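Local atomic coordinates of glycoside hydrolase (Streptococcus pneumoniae serotype 4, PDB entry 6ORH), a protein that probably hydrolyses alpha-L-fucosides as a family 29 alpha-L-fucosidase, helping to break down fucose-bearing carbohydrate antigens of the host. Residues V398-V403 against A422-Q427; P336-D341 against A357-L362; E58-L63 against T114-D119; Q270-L275 against I309-E314. The protein carries 2 engineered substitutions. One frame throughout, in Å; residues are numbered along the deposited sequence.

Contact 1 (V398-V403 against A422-Q427); sequences VEVDGV and AVVEAQ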
loop_
_atom_site.group_PDB
_atom_site.type_symbol
_atom_site.label_atom_id
_atom_site.label_comp_id
_atom_site.label_asym_id
_atom_site.label_seq_id
_atom_site.Cartn_x
_atom_site.Cartn_y
_atom_site.Cartn_z
ATOM N N VAL A 398 16.010 13.233 0.413
ATOM C CA VAL A 398 17.455 13.071 0.489
ATOM C C VAL A 398 18.093 14.004 -0.537
ATOM O O VAL A 398 17.526 14.214 -1.603
ATOM C CB VAL A 398 17.873 11.606 0.289
ATOM C CG1 VAL A 398 17.422 10.743 1.472
ATOM C CG2 VAL A 398 17.340 11.025 -1.011
ATOM N N GLU A 399 19.231 14.601 -0.176
ATOM C CA GLU A 399 19.895 15.498 -1.116
ATOM C C GLU A 399 20.821 14.691 -2.026
ATOM O O GLU A 399 21.689 13.969 -1.540
ATOM C CB GLU A 399 20.660 16.584 -0.366
ATOM C CG GLU A 399 21.156 17.687 -1.308
ATOM C CD GLU A 399 21.884 18.817 -0.591
ATOM O OE1 GLU A 399 22.594 18.527 0.385
ATOM O OE2 GLU A 399 21.699 19.994 -0.989
ATOM N N VAL A 400 20.616 14.840 -3.342
ATOM C CA VAL A 400 21.356 14.099 -4.347
ATOM C C VAL A 400 21.860 15.118 -5.355
ATOM O O VAL A 400 21.068 15.742 -6.075
ATOM C CB VAL A 400 20.504 13.001 -5.011
ATOM C CG1 VAL A 400 21.277 12.280 -6.109
ATOM C CG2 VAL A 400 19.972 12.007 -3.988
ATOM N N ASP A 401 23.186 15.311 -5.351
ATOM C CA ASP A 401 23.817 16.230 -6.282
ATOM C C ASP A 401 23.203 17.621 -6.153
ATOM O O ASP A 401 22.949 18.289 -7.155
ATOM C CB ASP A 401 23.711 15.699 -7.714
ATOM C CG ASP A 401 24.832 14.744 -8.049
ATOM O OD1 ASP A 401 25.969 15.233 -8.202
ATOM O OD2 ASP A 401 24.565 13.522 -8.121
ATOM N N GLY A 402 22.935 18.048 -4.918
ATOM C CA GLY A 402 22.441 19.390 -4.683
ATOM C C GLY A 402 20.939 19.579 -4.935
ATOM O O GLY A 402 20.427 20.687 -4.788
ATOM N N VAL A 403 20.210 18.495 -5.232
ATOM C CA VAL A 403 18.761 18.637 -5.368
ATOM C C VAL A 403 18.098 17.756 -4.305
ATOM O O VAL A 403 18.451 16.598 -4.192
ATOM C CB VAL A 403 18.260 18.228 -6.770
ATOM C CG1 VAL A 403 16.736 18.339 -6.888
ATOM C CG2 VAL A 403 18.945 19.019 -7.885
ATOM N N ALA A 422 14.174 3.702 -2.711
ATOM C CA ALA A 422 15.264 3.271 -3.569
ATOM C C ALA A 422 16.582 3.416 -2.816
ATOM O O ALA A 422 16.778 4.368 -2.060
ATOM C CB ALA A 422 15.273 4.112 -4.819
ATOM N N VAL A 423 17.493 2.472 -3.044
ATOM C CA VAL A 423 18.805 2.541 -2.426
ATOM C C VAL A 423 19.479 3.831 -2.903
ATOM O O VAL A 423 19.454 4.129 -4.093
ATOM C CB VAL A 423 19.638 1.287 -2.765
ATOM C CG1 VAL A 423 19.695 1.047 -4.263
ATOM C CG2 VAL A 423 21.034 1.361 -2.163
ATOM N N VAL A 424 20.028 4.606 -1.963
ATOM C CA VAL A 424 20.583 5.925 -2.238
ATOM C C VAL A 424 21.859 6.092 -1.421
ATOM O O VAL A 424 21.981 5.561 -0.318
ATOM C CB VAL A 424 19.556 7.052 -1.985
ATOM C CG1 VAL A 424 19.150 7.177 -0.524
ATOM C CG2 VAL A 424 20.067 8.395 -2.476
ATOM N N GLU A 425 22.838 6.811 -1.997
ATOM C CA GLU A 425 24.012 7.241 -1.254
ATOM C C GLU A 425 23.867 8.735 -0.980
ATOM O O GLU A 425 23.749 9.527 -1.924
ATOM C CB GLU A 425 25.300 6.940 -2.031
ATOM C CG GLU A 425 26.563 7.270 -1.246
ATOM C CD GLU A 425 27.873 6.961 -1.965
ATOM O OE1 GLU A 425 28.014 7.395 -3.116
ATOM O OE2 GLU A 425 28.726 6.263 -1.387
ATOM N N ALA A 426 23.825 9.104 0.310
ATOM C CA ALA A 426 23.515 10.473 0.689
ATOM C C ALA A 426 24.062 10.776 2.076
ATOM O O ALA A 426 24.306 9.875 2.881
ATOM C CB ALA A 426 22.022 10.730 0.602
ATOM N N GLN A 427 24.254 12.067 2.330
ATOM C CA GLN A 427 24.770 12.535 3.595
ATOM C C GLN A 427 23.706 13.349 4.329
ATOM O O GLN A 427 23.759 13.452 5.555
ATOM C CB GLN A 427 26.014 13.388 3.338
ATOM C CG GLN A 427 26.604 13.968 4.613
ATOM C CD GLN A 427 28.000 14.497 4.384
ATOM O OE1 GLN A 427 28.713 14.050 3.481
ATOM N NE2 GLN A 427 28.363 15.473 5.194
HETATM O O HOH W 1 23.340 14.238 0.656
HETATM O O HOH W 2 23.865 12.363 -2.236
#
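Val398 and Val400 meet Val424 where strands 398-400 and 422-426 pass at 75°, with axes 7.1 Å apart at closest approach. The contact is apolar, and one methyl of Val424 carries much of it. Val424 CG2 stands anti to its own backbone N and points at the other strand. It meets Val398 CG2 tip to tip at 4.1 Å. Val400 CG2 approaches the same methyl obliquely, at 3.9 Å. Two residues on, Ala426 CB lies 4.3 Å from Val398 CB and 3.9 Å from Glu399 O.

Two waters supply the polar link. Both donate to Glu399 O. One accepts from Gln427 N, and the other also donates to Glu425 O. The link between the segments runs through these waters, with no direct hydrogen bond.

Past Val400 the chain makes a type I' turn, with Val400 and Val403 bonded both ways through their backbones. This two-residue hairpin leads into strand 403-410, and Val403 touches a bound N-acetylglucosamine. At Gln427 the other chain turns a corner into strand 428-436, which pairs with strand 391-400. Such facing sheets, joined where the chain passes round a corner from one to the other, fit the beta-sandwich of the F5/8 type C, galactose-binding family.

Contact 2 (P336-D341 against A357-L362); sequences PALSAD and ASDADL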
loop_
_atom_site.group_PDB
_atom_site.type_symbol
_atom_site.label_atom_id
_atom_site.label_comp_id
_atom_site.label_asym_id
_atom_site.label_seq_id
_atom_site.Cartn_x
_atom_site.Cartn_y
_atom_site.Cartn_z
ATOM N N PRO A 336 13.415 22.758 14.505
ATOM C CA PRO A 336 12.850 23.347 15.710
ATOM C C PRO A 336 12.771 22.299 16.815
ATOM O O PRO A 336 12.661 21.092 16.545
ATOM C CB PRO A 336 11.492 23.847 15.221
ATOM C CG PRO A 336 11.126 22.885 14.120
ATOM C CD PRO A 336 12.429 22.516 13.431
ATOM N N ALA A 337 12.847 22.757 18.063
ATOM C CA ALA A 337 12.704 21.862 19.197
ATOM C C ALA A 337 12.148 22.632 20.386
ATOM O O ALA A 337 12.497 23.789 20.615
ATOM C CB ALA A 337 13.999 21.143 19.540
ATOM N N LEU A 338 11.307 21.951 21.159
ATOM C CA LEU A 338 10.515 22.592 22.189
ATOM C C LEU A 338 11.429 23.204 23.251
ATOM O O LEU A 338 11.151 24.298 23.746
ATOM C CB LEU A 338 9.597 21.522 22.805
ATOM C CG LEU A 338 8.640 21.992 23.897
ATOM C CD1 LEU A 338 7.688 23.051 23.356
ATOM C CD2 LEU A 338 7.850 20.807 24.425
ATOM N N SER A 339 12.481 22.456 23.601
ATOM C CA SER A 339 13.378 22.783 24.709
ATOM C C SER A 339 14.601 21.873 24.640
ATOM O O SER A 339 14.651 20.928 23.868
ATOM C CB SER A 339 12.670 22.613 26.045
ATOM O OG SER A 339 12.582 21.247 26.397
ATOM N N ALA A 340 15.619 22.152 25.475
ATOM C CA ALA A 340 16.769 21.273 25.596
ATOM C C ALA A 340 16.375 19.849 25.985
ATOM O O ALA A 340 17.032 18.892 25.586
ATOM C CB ALA A 340 17.748 21.881 26.602
ATOM N N ASP A 341 15.315 19.713 26.793
ATOM C CA ASP A 341 14.866 18.410 27.261
ATOM C C ASP A 341 14.229 17.610 26.112
ATOM O O ASP A 341 14.149 16.389 26.215
ATOM C CB ASP A 341 13.900 18.547 28.437
ATOM C CG ASP A 341 14.548 18.976 29.750
ATOM O OD1 ASP A 341 15.785 18.966 29.827
ATOM O OD2 ASP A 341 13.812 19.293 30.687
ATOM N N ALA A 357 10.608 16.864 20.523
ATOM C CA ALA A 357 9.263 17.406 20.354
ATOM C C ALA A 357 9.392 18.839 19.866
ATOM O O ALA A 357 10.440 19.466 20.065
ATOM C CB ALA A 357 8.488 17.343 21.652
ATOM N N SER A 358 8.351 19.344 19.189
ATOM C CA SER A 358 8.296 20.734 18.765
ATOM C C SER A 358 6.847 21.206 18.696
ATOM O O SER A 358 5.986 20.493 18.171
ATOM C CB SER A 358 8.958 20.934 17.439
ATOM O OG SER A 358 8.873 22.308 17.072
ATOM N N ASP A 359 6.603 22.419 19.203
ATOM C CA ASP A 359 5.301 23.059 19.097
ATOM C C ASP A 359 5.309 24.069 17.947
ATOM O O ASP A 359 4.428 24.926 17.864
ATOM C CB ASP A 359 4.909 23.703 20.435
ATOM C CG ASP A 359 5.902 24.764 20.885
ATOM O OD1 ASP A 359 6.961 24.890 20.235
ATOM O OD2 ASP A 359 5.629 25.434 21.901
ATOM N N ALA A 360 6.301 23.980 17.053
ATOM C CA ALA A 360 6.392 24.894 15.921
ATOM C C ALA A 360 5.238 24.648 14.952
ATOM O O ALA A 360 4.667 23.558 14.946
ATOM C CB ALA A 360 7.707 24.734 15.201
ATOM N N ASP A 361 4.926 25.646 14.120
ATOM C CA ASP A 361 3.903 25.486 13.091
ATOM C C ASP A 361 4.352 24.435 12.077
ATOM O O ASP A 361 5.520 24.394 11.695
ATOM C CB ASP A 361 3.699 26.796 12.322
ATOM C CG ASP A 361 3.053 27.906 13.133
ATOM O OD1 ASP A 361 2.572 27.625 14.243
ATOM O OD2 ASP A 361 3.030 29.058 12.630
ATOM N N LEU A 362 3.398 23.627 11.589
ATOM C CA LEU A 362 3.723 22.680 10.534
ATOM C C LEU A 362 3.730 23.408 9.192
ATOM O O LEU A 362 3.021 24.413 9.034
ATOM C CB LEU A 362 2.704 21.532 10.541
ATOM C CG LEU A 362 2.533 20.729 11.836
ATOM C CD1 LEU A 362 1.785 19.456 11.528
ATOM C CD2 LEU A 362 3.845 20.359 12.489
#
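Leu338 and Ala357 join the loop 336-341 to the end of strand 356-357 and the loop after it, at one end of the beta-sandwich of the F5/8 type C module. An ST turn at Ser358 shapes that second loop.

One direct hydrogen bond ties the two segments. Leu338 N donates to Ala357 O at 2.9 Å, with an N-H...O angle of 150°. The donor is tilted 31° from the carbonyl plane. The same oxygen also takes a CA-H...O contact from Ala337 CA, at 3.4 Å. Ala357 O is thus approached by two neighbouring residues of the first loop. Pro336 O has a hydrogen bond with Trp356 NE1, just before Ala357.

The ST turn is the second polar element. Ser358 OG stands anti to its backbone N (chi1 180°) and accepts from Ala360 N at 3.1 Å. The turn sets Ala360 CB beside Pro336.

The apolar contacts lie on both sides of the backbone bond. Pro336 CB packs on Ala360 CB at 3.9 Å, and the proline ring also rests against Ser358 OG. Ile364, on strand 364-370, touches both Pro336 and Ser358. On the other side, Leu338 CB lies 4.5 Å from Ala357 CB, and Ile4 from the start of the chain touches both residues.

Leu338 also crosses Asp359 at about a right angle. Leu338 CD1 lies 3.5 Å from Asp359 OD2 and equally near Asp359 CG, so this methyl meets the carboxylate carbon and oxygen alike.

Contact 3 (E58-L63 against T114-D119); sequences EWVRVL and TEFDMD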
loop_
_atom_site.group_PDB
_atom_site.type_symbol
_atom_site.label_atom_id
_atom_site.label_comp_id
_atom_site.label_asym_id
_atom_site.label_seq_id
_atom_site.Cartn_x
_atom_site.Cartn_y
_atom_site.Cartn_z
ATOM N N GLU A 58 10.652 -28.454 21.198
ATOM C CA GLU A 58 11.236 -28.074 19.915
ATOM C C GLU A 58 10.446 -26.927 19.289
ATOM O O GLU A 58 11.040 -26.079 18.640
ATOM C CB GLU A 58 11.304 -29.247 18.933
ATOM C CG GLU A 58 12.473 -30.157 19.281
ATOM C CD GLU A 58 13.789 -29.415 19.148
ATOM O OE1 GLU A 58 14.206 -29.193 17.987
ATOM O OE2 GLU A 58 14.389 -29.045 20.194
ATOM N N TRP A 59 9.113 -26.905 19.487
ATOM C CA TRP A 59 8.349 -25.783 18.951
ATOM C C TRP A 59 8.854 -24.509 19.616
ATOM O O TRP A 59 9.166 -23.522 18.947
ATOM C CB TRP A 59 6.851 -25.919 19.241
ATOM C CG TRP A 59 6.168 -27.163 18.753
ATOM C CD1 TRP A 59 6.661 -28.160 17.948
ATOM C CD2 TRP A 59 4.815 -27.523 19.078
ATOM N NE1 TRP A 59 5.687 -29.115 17.763
ATOM C CE2 TRP A 59 4.546 -28.746 18.445
ATOM C CE3 TRP A 59 3.794 -26.916 19.847
ATOM C CZ2 TRP A 59 3.305 -29.378 18.561
ATOM C CZ3 TRP A 59 2.564 -27.535 19.945
ATOM C CH2 TRP A 59 2.326 -28.770 19.329
ATOM N N VAL A 60 8.920 -24.536 20.962
ATOM C CA VAL A 60 9.319 -23.340 21.683
ATOM C C VAL A 60 10.773 -22.962 21.380
ATOM O O VAL A 60 11.057 -21.775 21.172
ATOM C CB VAL A 60 9.076 -23.504 23.195
ATOM C CG1 VAL A 60 9.633 -22.307 23.975
ATOM C CG2 VAL A 60 7.595 -23.734 23.489
ATOM N N ARG A 61 11.689 -23.954 21.360
ATOM C CA ARG A 61 13.107 -23.645 21.146
ATOM C C ARG A 61 13.297 -22.927 19.803
ATOM O O ARG A 61 13.969 -21.895 19.736
ATOM C CB ARG A 61 13.960 -24.921 21.196
ATOM C CG ARG A 61 15.446 -24.624 20.984
ATOM C CD ARG A 61 16.273 -25.913 20.967
ATOM N NE ARG A 61 16.026 -26.749 19.796
ATOM C CZ ARG A 61 16.568 -26.552 18.582
ATOM N NH1 ARG A 61 17.422 -25.549 18.381
ATOM N NH2 ARG A 61 16.252 -27.365 17.590
ATOM N N VAL A 62 12.700 -23.458 18.742
ATOM C CA VAL A 62 12.877 -22.890 17.413
ATOM C C VAL A 62 12.261 -21.493 17.381
ATOM O O VAL A 62 12.874 -20.553 16.879
ATOM C CB VAL A 62 12.329 -23.801 16.304
ATOM C CG1 VAL A 62 12.182 -23.048 14.985
ATOM C CG2 VAL A 62 13.281 -24.985 16.103
ATOM N N LEU A 63 11.066 -21.348 17.960
ATOM C CA LEU A 63 10.476 -20.005 17.977
ATOM C C LEU A 63 11.335 -19.006 18.761
ATOM O O LEU A 63 11.486 -17.862 18.341
ATOM C CB LEU A 63 9.047 -20.087 18.527
ATOM C CG LEU A 63 8.065 -20.866 17.659
ATOM C CD1 LEU A 63 6.732 -21.049 18.392
ATOM C CD2 LEU A 63 7.880 -20.181 16.305
ATOM N N THR A 114 7.901 -21.845 29.798
ATOM C CA THR A 114 8.464 -21.355 31.048
ATOM C C THR A 114 10.001 -21.446 31.015
ATOM O O THR A 114 10.713 -20.489 31.375
ATOM C CB THR A 114 7.830 -22.106 32.215
ATOM O OG1 THR A 114 6.419 -21.819 32.191
ATOM C CG2 THR A 114 8.417 -21.698 33.547
ATOM N N GLU A 115 10.496 -22.581 30.521
ATOM C CA GLU A 115 11.941 -22.791 30.441
ATOM C C GLU A 115 12.614 -21.713 29.589
ATOM O O GLU A 115 13.681 -21.178 29.954
ATOM C CB GLU A 115 12.223 -24.182 29.880
ATOM C CG GLU A 115 13.721 -24.460 29.789
ATOM C CD GLU A 115 14.124 -25.748 29.100
ATOM O OE1 GLU A 115 13.256 -26.552 28.724
ATOM O OE2 GLU A 115 15.353 -25.937 28.961
ATOM N N PHE A 116 11.968 -21.349 28.477
ATOM C CA PHE A 116 12.540 -20.430 27.499
ATOM C C PHE A 116 12.106 -18.980 27.729
ATOM O O PHE A 116 12.492 -18.098 26.953
ATOM C CB PHE A 116 12.202 -20.892 26.078
ATOM C CG PHE A 116 13.085 -22.014 25.595
ATOM C CD1 PHE A 116 12.775 -23.339 25.876
ATOM C CD2 PHE A 116 14.230 -21.740 24.858
ATOM C CE1 PHE A 116 13.597 -24.374 25.448
ATOM C CE2 PHE A 116 15.033 -22.776 24.396
ATOM C CZ PHE A 116 14.718 -24.083 24.707
ATOM N N ASP A 117 11.312 -18.726 28.788
ATOM C CA ASP A 117 10.757 -17.394 29.018
ATOM C C ASP A 117 10.080 -16.896 27.739
ATOM O O ASP A 117 10.313 -15.785 27.264
ATOM C CB ASP A 117 11.818 -16.393 29.493
ATOM C CG ASP A 117 11.216 -15.106 30.032
ATOM O OD1 ASP A 117 10.025 -15.129 30.428
ATOM O OD2 ASP A 117 11.928 -14.066 30.008
ATOM N N MET A 118 9.214 -17.759 27.191
ATOM C CA MET A 118 8.383 -17.462 26.032
ATOM C C MET A 118 6.990 -17.105 26.543
ATOM O O MET A 118 6.343 -17.922 27.193
ATOM C CB MET A 118 8.264 -18.697 25.133
ATOM C CG MET A 118 7.305 -18.515 23.963
ATOM S SD MET A 118 7.843 -17.390 22.707
ATOM C CE MET A 118 9.097 -18.375 21.880
ATOM N N ASP A 119 6.556 -15.852 26.332
ATOM C CA ASP A 119 5.210 -15.498 26.768
ATOM C C ASP A 119 4.171 -16.348 26.046
ATOM O O ASP A 119 4.406 -16.823 24.920
ATOM C CB ASP A 119 4.929 -14.014 26.553
ATOM C CG ASP A 119 5.732 -13.129 27.500
ATOM O OD1 ASP A 119 6.286 -13.608 28.509
ATOM O OD2 ASP A 119 5.796 -11.945 27.216
#
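The Phe116 ring carries Arg61 CA over one face, 4.1 Å from the ring centroid and 22° off the ring normal. This is a CH-pi contact, displaced toward the rim. On the same side of the ring, Arg61 CB and CG pass out by its CZ and CE2 rim, with Arg61 CB 3.7 Å from Phe116 CZ. The two side chains lie side by side and point the same way.

The guanidinium of Arg61 is turned 55° from the ring plane. One of its faces has Val62 CG2 above it, near the rim. At its edge, in plane, is Glu58. Arg61 grips this carboxylate side-on: NE donates to Glu58 OE2 and NH2 to Glu58 OE1, each at 2.8 Å. The bend at chi3 (69°) turns NE back toward Glu58. Arg61 NH1 forms a further salt bridge to Glu65.

Val60 CG1 is the other main point of contact. It comes obliquely to Phe116, 3.6 Å from Phe116 CB, and also meets Met118 CB. The Met118 chain bends at chi2 and chi3, and its CE reaches Leu63 CB at 3.8 Å. Leu71 of strand 70-74 touches Val60, Leu63 and Met118.

Helices 56-65 and 105-116 thus pack on the outside of the TIM-barrel. The second ends in a Schellman motif at Asp117 before the chain enters strand 119-124.

The join is apolar. Arginine lends its aliphatic part to the phenylalanine, while its positive charge is probably well compensated by Glu58 and Glu65 of its own helix.

Contact 4 (Q270-L275 against I309-E314); sequences QDPKSL and IERLYE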
loop_
_atom_site.group_PDB
_atom_site.type_symbol
_atom_site.label_atom_id
_atom_site.label_comp_id
_atom_site.label_asym_id
_atom_site.label_seq_id
_atom_site.Cartn_x
_atom_site.Cartn_y
_atom_site.Cartn_z
ATOM N N GLN A 270 1.221 -28.365 0.928
ATOM C CA GLN A 270 1.482 -26.935 0.945
ATOM C C GLN A 270 2.942 -26.645 1.277
ATOM O O GLN A 270 3.625 -27.420 1.950
ATOM C CB GLN A 270 0.546 -26.254 1.942
ATOM C CG GLN A 270 -0.882 -26.175 1.416
ATOM C CD GLN A 270 -1.867 -25.499 2.344
ATOM O OE1 GLN A 270 -1.500 -24.959 3.393
ATOM N NE2 GLN A 270 -3.137 -25.548 1.963
ATOM N N ASP A 271 3.399 -25.478 0.832
ATOM C CA ASP A 271 4.741 -25.022 1.129
ATOM C C ASP A 271 4.682 -23.717 1.913
ATOM O O ASP A 271 3.747 -22.931 1.713
ATOM C CB ASP A 271 5.485 -24.778 -0.183
ATOM C CG ASP A 271 5.751 -26.079 -0.922
ATOM O OD1 ASP A 271 6.354 -26.971 -0.318
ATOM O OD2 ASP A 271 5.357 -26.183 -2.097
ATOM N N PRO A 272 5.697 -23.405 2.750
ATOM C CA PRO A 272 5.766 -22.107 3.425
ATOM C C PRO A 272 6.045 -20.979 2.438
ATOM O O PRO A 272 6.617 -21.195 1.364
ATOM C CB PRO A 272 6.976 -22.197 4.354
ATOM C CG PRO A 272 7.825 -23.287 3.690
ATOM C CD PRO A 272 6.855 -24.260 3.071
ATOM N N LYS A 273 5.665 -19.765 2.847
ATOM C CA LYS A 273 5.967 -18.561 2.096
ATOM C C LYS A 273 7.468 -18.414 1.875
ATOM O O LYS A 273 8.299 -18.806 2.695
ATOM C CB LYS A 273 5.383 -17.369 2.868
ATOM C CG LYS A 273 3.867 -17.291 2.741
ATOM C CD LYS A 273 3.286 -16.143 3.557
ATOM C CE LYS A 273 1.788 -15.927 3.396
ATOM N NZ LYS A 273 0.965 -17.118 3.685
ATOM N N SER A 274 7.856 -17.764 0.765
ATOM C CA SER A 274 9.262 -17.447 0.553
ATOM C C SER A 274 9.775 -16.406 1.551
ATOM O O SER A 274 8.987 -15.646 2.153
ATOM C CB SER A 274 9.484 -16.926 -0.863
ATOM O OG SER A 274 8.797 -15.678 -1.025
ATOM N N LEU A 275 11.101 -16.306 1.663
ATOM C CA LEU A 275 11.690 -15.227 2.438
ATOM C C LEU A 275 11.184 -13.873 1.928
ATOM O O LEU A 275 10.837 -13.012 2.721
ATOM C CB LEU A 275 13.219 -15.299 2.433
ATOM C CG LEU A 275 13.924 -14.197 3.213
ATOM C CD1 LEU A 275 13.566 -14.261 4.698
ATOM C CD2 LEU A 275 15.439 -14.270 3.023
ATOM N N ILE A 309 10.904 -24.545 9.404
ATOM C CA ILE A 309 11.960 -24.224 10.332
ATOM C C ILE A 309 13.095 -23.470 9.623
ATOM O O ILE A 309 13.576 -22.448 10.120
ATOM C CB ILE A 309 12.460 -25.512 11.025
ATOM C CG1 ILE A 309 11.352 -26.131 11.881
ATOM C CG2 ILE A 309 13.700 -25.204 11.848
ATOM C CD1 ILE A 309 11.653 -27.595 12.312
ATOM N N GLU A 310 13.547 -23.994 8.470
ATOM C CA GLU A 310 14.622 -23.350 7.732
ATOM C C GLU A 310 14.245 -21.893 7.430
ATOM O O GLU A 310 15.069 -20.989 7.611
ATOM C CB GLU A 310 14.872 -24.154 6.453
ATOM C CG GLU A 310 15.999 -23.608 5.613
ATOM C CD GLU A 310 16.423 -24.687 4.634
ATOM O OE1 GLU A 310 17.507 -25.282 4.869
ATOM O OE2 GLU A 310 15.638 -24.978 3.682
ATOM N N ARG A 311 12.987 -21.702 7.032
ATOM C CA ARG A 311 12.478 -20.400 6.617
ATOM C C ARG A 311 12.450 -19.432 7.807
ATOM O O ARG A 311 12.772 -18.248 7.669
ATOM C CB ARG A 311 11.117 -20.618 5.951
ATOM C CG ARG A 311 10.468 -19.372 5.365
ATOM C CD ARG A 311 11.292 -18.684 4.286
ATOM N NE ARG A 311 12.123 -19.525 3.425
ATOM C CZ ARG A 311 11.699 -20.291 2.429
ATOM N NH1 ARG A 311 10.412 -20.416 2.162
ATOM N NH2 ARG A 311 12.589 -20.961 1.708
ATOM N N LEU A 312 12.110 -19.935 9.008
ATOM C CA LEU A 312 12.148 -19.055 10.169
ATOM C C LEU A 312 13.561 -18.574 10.510
ATOM O O LEU A 312 13.733 -17.428 10.917
ATOM C CB LEU A 312 11.499 -19.750 11.376
ATOM C CG LEU A 312 10.013 -20.050 11.263
ATOM C CD1 LEU A 312 9.569 -20.750 12.538
ATOM C CD2 LEU A 312 9.235 -18.748 11.055
ATOM N N TYR A 313 14.579 -19.460 10.392
ATOM C CA TYR A 313 15.945 -19.031 10.635
ATOM C C TYR A 313 16.375 -18.020 9.562
ATOM O O TYR A 313 17.027 -17.042 9.895
ATOM C CB TYR A 313 16.900 -20.236 10.690
ATOM C CG TYR A 313 16.839 -20.986 12.002
ATOM C CD1 TYR A 313 17.523 -20.536 13.123
ATOM C CD2 TYR A 313 16.040 -22.114 12.121
ATOM C CE1 TYR A 313 17.444 -21.210 14.333
ATOM C CE2 TYR A 313 15.942 -22.798 13.327
ATOM C CZ TYR A 313 16.631 -22.333 14.428
ATOM O OH TYR A 313 16.504 -22.994 15.623
ATOM N N GLU A 314 15.934 -18.237 8.328
ATOM C CA GLU A 314 16.312 -17.336 7.235
ATOM C C GLU A 314 15.702 -15.959 7.507
ATOM O O GLU A 314 16.342 -14.940 7.282
ATOM C CB GLU A 314 15.764 -17.832 5.900
ATOM C CG GLU A 314 16.560 -19.013 5.354
ATOM C CD GLU A 314 16.008 -19.648 4.093
ATOM O OE1 GLU A 314 14.980 -19.168 3.580
ATOM O OE2 GLU A 314 16.606 -20.649 3.624
HETATM O O HOH W 3 8.952 -22.006 0.380
#
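Arg311 makes the main contact of helix 306-322 with the loop 270-275. Its CG is anti to the backbone N (chi1 -176°), and bends at chi2 and chi3 then fold the chain over the loop backbone. Arg311 CD lies 3.4 Å from Lys273 O and 3.5 Å from Leu275 N. The same amide N lies over one face of the guanidinium.

At the tip, Arg311 NH1 donates to Lys273 O at 2.7 Å. The bond is bent, with an N-H...O angle of 146°, and the donor sits above the carbonyl plane. A water near the guanidinium plane accepts from Arg311 NH1 and donates to Pro272 O. This nitrogen thus serves Lys273 O directly and Pro272 O through the water. The Pro272 ring crosses the arginine at about a right angle, with Pro272 CG 4.2 Å from Arg311 NH1.

One turn on, Glu314 takes Arg311 NE. The NE donates to Glu314 OE1 at 2.9 Å in a salt bridge, meeting the oxygen from above the carboxylate plane. The two bonds, to loop and to helix, help to fix the rotation of the group. Glu314 also meets Leu275, whose CD1 is 3.9 Å from Glu314 O.

The loop leads into helix 275-284, whose Leu278 touches Arg311; Ser274 is the N-cap, its side chain capping a backbone N of the helix, and Ser274 N donates to Glu277 OE2. Lys273 NZ turns to Ser259 O at the end of strand 250-259. Elsewhere on helix 306-322, Ile309 and Tyr313 pack on helix 56-65, its neighbour on the barrel.

How the contacts relate
Contacts 3 and 4 belong to the TIM-barrel of the fucosidase family; contacts 1 and 2 belong to the C-terminal beta-sandwich. Contacts 3 and 4 touch: Val62 CG2 lies 3.8 Å from Tyr313 OH, so helix 306-322 of contact 4 packs against helix 56-65 of contact 3. Contacts 1 and 2 sit 26 Å apart between centres and do not touch. Of the barrel contacts, contact 4 is the nearer to contact 1, about 17 Å between nearest atoms. The Lys273 side chain is about 12 Å from a bound fucose. Val403, in the hairpin of contact 1, touches another bound sugar, about 8 Å from the Val400 side chain. The Ala337 side chain lies about 8 Å from that of His346, which binds calcium in another structure of this protein; this chain has no ion there.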